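Local coordinates for protein BOLA1, chloroplastic (Arabidopsis thaliana, PDB 4PUG), which may act, alone or with glutaredoxins, as a redox-regulated transcriptional regulator or a factor in iron-sulfur cluster biogenesis, at residues 4-9 and 77-82. Sequence-based numbering, arbitrary orientation.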
loop_
_atom_site.group_PDB
_atom_site.type_symbol
_atom_site.label_atom_id
_atom_site.label_comp_id
_atom_site.label_asym_id
_atom_site.label_seq_id
_atom_site.Cartn_x
_atom_site.Cartn_y
_atom_site.Cartn_z
ATOM N N GLU A 4 -16.174 0.931 0.637
ATOM C CA GLU A 4 -15.427 0.069 1.543
ATOM C C GLU A 4 -14.626 -0.959 0.747
ATOM O O GLU A 4 -15.161 -1.993 0.349
ATOM C CB GLU A 4 -16.398 -0.632 2.497
ATOM C CG GLU A 4 -15.767 -1.603 3.482
ATOM C CD GLU A 4 -16.809 -2.364 4.285
ATOM O OE1 GLU A 4 -18.017 -2.154 4.041
ATOM O OE2 GLU A 4 -16.422 -3.172 5.154
ATOM N N ASN A 5 -13.349 -0.670 0.504
ATOM C CA ASN A 5 -12.482 -1.600 -0.218
ATOM C C ASN A 5 -11.053 -1.660 0.329
ATOM O O ASN A 5 -10.746 -1.042 1.350
ATOM C CB ASN A 5 -12.490 -1.309 -1.729
ATOM C CG ASN A 5 -12.027 0.102 -2.067
ATOM O OD1 ASN A 5 -11.313 0.743 -1.296
ATOM N ND2 ASN A 5 -12.435 0.589 -3.236
ATOM N N ARG A 6 -10.188 -2.410 -0.349
ATOM C CA ARG A 6 -8.801 -2.570 0.084
ATOM C C ARG A 6 -8.015 -1.261 0.017
ATOM O O ARG A 6 -7.239 -0.950 0.923
ATOM C CB ARG A 6 -8.095 -3.659 -0.732
ATOM C CG ARG A 6 -6.571 -3.602 -0.670
ATOM C CD ARG A 6 -5.943 -4.952 -0.976
ATOM N NE ARG A 6 -6.340 -5.956 0.007
ATOM C CZ ARG A 6 -7.071 -7.030 -0.270
ATOM N NH1 ARG A 6 -7.479 -7.259 -1.512
ATOM N NH2 ARG A 6 -7.385 -7.883 0.696
ATOM N N ALA A 7 -8.222 -0.501 -1.054
ATOM C CA ALA A 7 -7.528 0.771 -1.236
ATOM C C ALA A 7 -7.784 1.720 -0.062
ATOM O O ALA A 7 -6.852 2.304 0.500
ATOM C CB ALA A 7 -7.937 1.411 -2.556
ATOM N N SER A 8 -9.054 1.848 0.310
ATOM C CA SER A 8 -9.450 2.677 1.440
ATOM C C SER A 8 -8.842 2.199 2.756
ATOM O O SER A 8 -8.387 3.015 3.552
ATOM C CB SER A 8 -10.973 2.745 1.565
ATOM O OG SER A 8 -11.519 1.480 1.877
ATOM N N ARG A 9 -8.842 0.888 2.989
ATOM C CA ARG A 9 -8.278 0.345 4.225
ATOM C C ARG A 9 -6.796 0.657 4.312
ATOM O O ARG A 9 -6.306 1.111 5.344
ATOM C CB ARG A 9 -8.494 -1.169 4.324
ATOM C CG ARG A 9 -9.937 -1.589 4.534
ATOM C CD ARG A 9 -10.043 -3.040 4.984
ATOM N NE ARG A 9 -9.440 -3.966 4.029
ATOM C CZ ARG A 9 -10.071 -4.464 2.972
ATOM N NH1 ARG A 9 -11.328 -4.122 2.726
ATOM N NH2 ARG A 9 -9.445 -5.303 2.158
ATOM N N LEU A 77 -2.161 -8.532 2.978
ATOM C CA LEU A 77 -1.356 -9.540 2.291
ATOM C C LEU A 77 -1.900 -10.949 2.510
ATOM O O LEU A 77 -1.666 -11.846 1.700
ATOM C CB LEU A 77 0.098 -9.469 2.755
ATOM C CG LEU A 77 0.890 -8.240 2.316
ATOM C CD1 LEU A 77 2.182 -8.144 3.102
ATOM C CD2 LEU A 77 1.173 -8.297 0.821
ATOM N N ASP A 78 -2.621 -11.138 3.609
ATOM C CA ASP A 78 -3.201 -12.436 3.928
ATOM C C ASP A 78 -4.615 -12.579 3.375
ATOM O O ASP A 78 -5.192 -13.665 3.414
ATOM C CB ASP A 78 -3.221 -12.656 5.443
ATOM C CG ASP A 78 -1.833 -12.722 6.041
ATOM O OD1 ASP A 78 -0.877 -13.015 5.295
ATOM O OD2 ASP A 78 -1.697 -12.487 7.261
ATOM N N THR A 79 -5.176 -11.487 2.863
ATOM C CA THR A 79 -6.580 -11.494 2.454
ATOM C C THR A 79 -6.853 -11.000 1.032
ATOM O O THR A 79 -7.943 -10.501 0.756
ATOM C CB THR A 79 -7.458 -10.667 3.422
ATOM O OG1 THR A 79 -6.953 -9.328 3.506
ATOM C CG2 THR A 79 -7.478 -11.291 4.813
ATOM N N GLY A 80 -5.883 -11.133 0.129
ATOM C CA GLY A 80 -6.110 -10.767 -1.260
ATOM C C GLY A 80 -5.004 -9.987 -1.952
ATOM O O GLY A 80 -4.909 -10.000 -3.180
ATOM N N LEU A 81 -4.170 -9.300 -1.178
ATOM C CA LEU A 81 -3.086 -8.510 -1.756
ATOM C C LEU A 81 -1.913 -9.395 -2.174
ATOM O O LEU A 81 -1.160 -9.887 -1.332
ATOM C CB LEU A 81 -2.629 -7.427 -0.777
ATOM C CG LEU A 81 -1.535 -6.454 -1.223
ATOM C CD1 LEU A 81 -1.820 -5.897 -2.610
ATOM C CD2 LEU A 81 -1.411 -5.328 -0.209
ATOM N N HIS A 82 -1.767 -9.596 -3.480
ATOM C CA HIS A 82 -0.703 -10.446 -3.999
ATOM C C HIS A 82 0.630 -9.714 -4.094
ATOM O O HIS A 82 1.654 -10.220 -3.637
ATOM C CB HIS A 82 -1.076 -11.024 -5.366
ATOM C CG HIS A 82 -0.059 -11.980 -5.911
ATOM N ND1 HIS A 82 0.030 -13.292 -5.493
ATOM C CD2 HIS A 82 0.917 -11.814 -6.832
ATOM C CE1 HIS A 82 1.015 -13.892 -6.136
ATOM N NE2 HIS A 82 1.571 -13.016 -6.956
#
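R6, in the first turn of helix 6-18, meets the turn T79-L81 that leads from helix 74-78 into strand 83-89. The backbones stay apart: the nearest CA atoms, of R6 and L81, are 8.4 Å from each other. N5 is the N-cap of helix 6-18; its OD1 accepts from S8 N at 3.0 Å, with an N-H...O angle of 169°. The R6 side chain reaches across to the turn. Its CG is anti to the backbone N (chi1 162°), and the chain bends at chi3 to bring the guanidinium against the turn. NH2 makes two weak hydrogen bonds to T79, to O at 2.7 Å and to OG1 at 3.2 Å; OG1 has a stronger partner in E75 O. L81 N lies over the centre of one guanidinium face, 3.8 Å above its plane. G80 has a positive phi (137°); a CB there would press on T79 O and run into R6 NH1. R6 also forms salt bridges with E76 and D43. With an alanine here, D43 would probably lose its arginine partner, E76 would keep its R9 bridge, and T79 O would lose its weak bond. R6 and L81 both touch F48 of strand 47-53. R6 thus ties the N-terminal helix to the turn before the last strand in the BolA fold, related to class II KH domains.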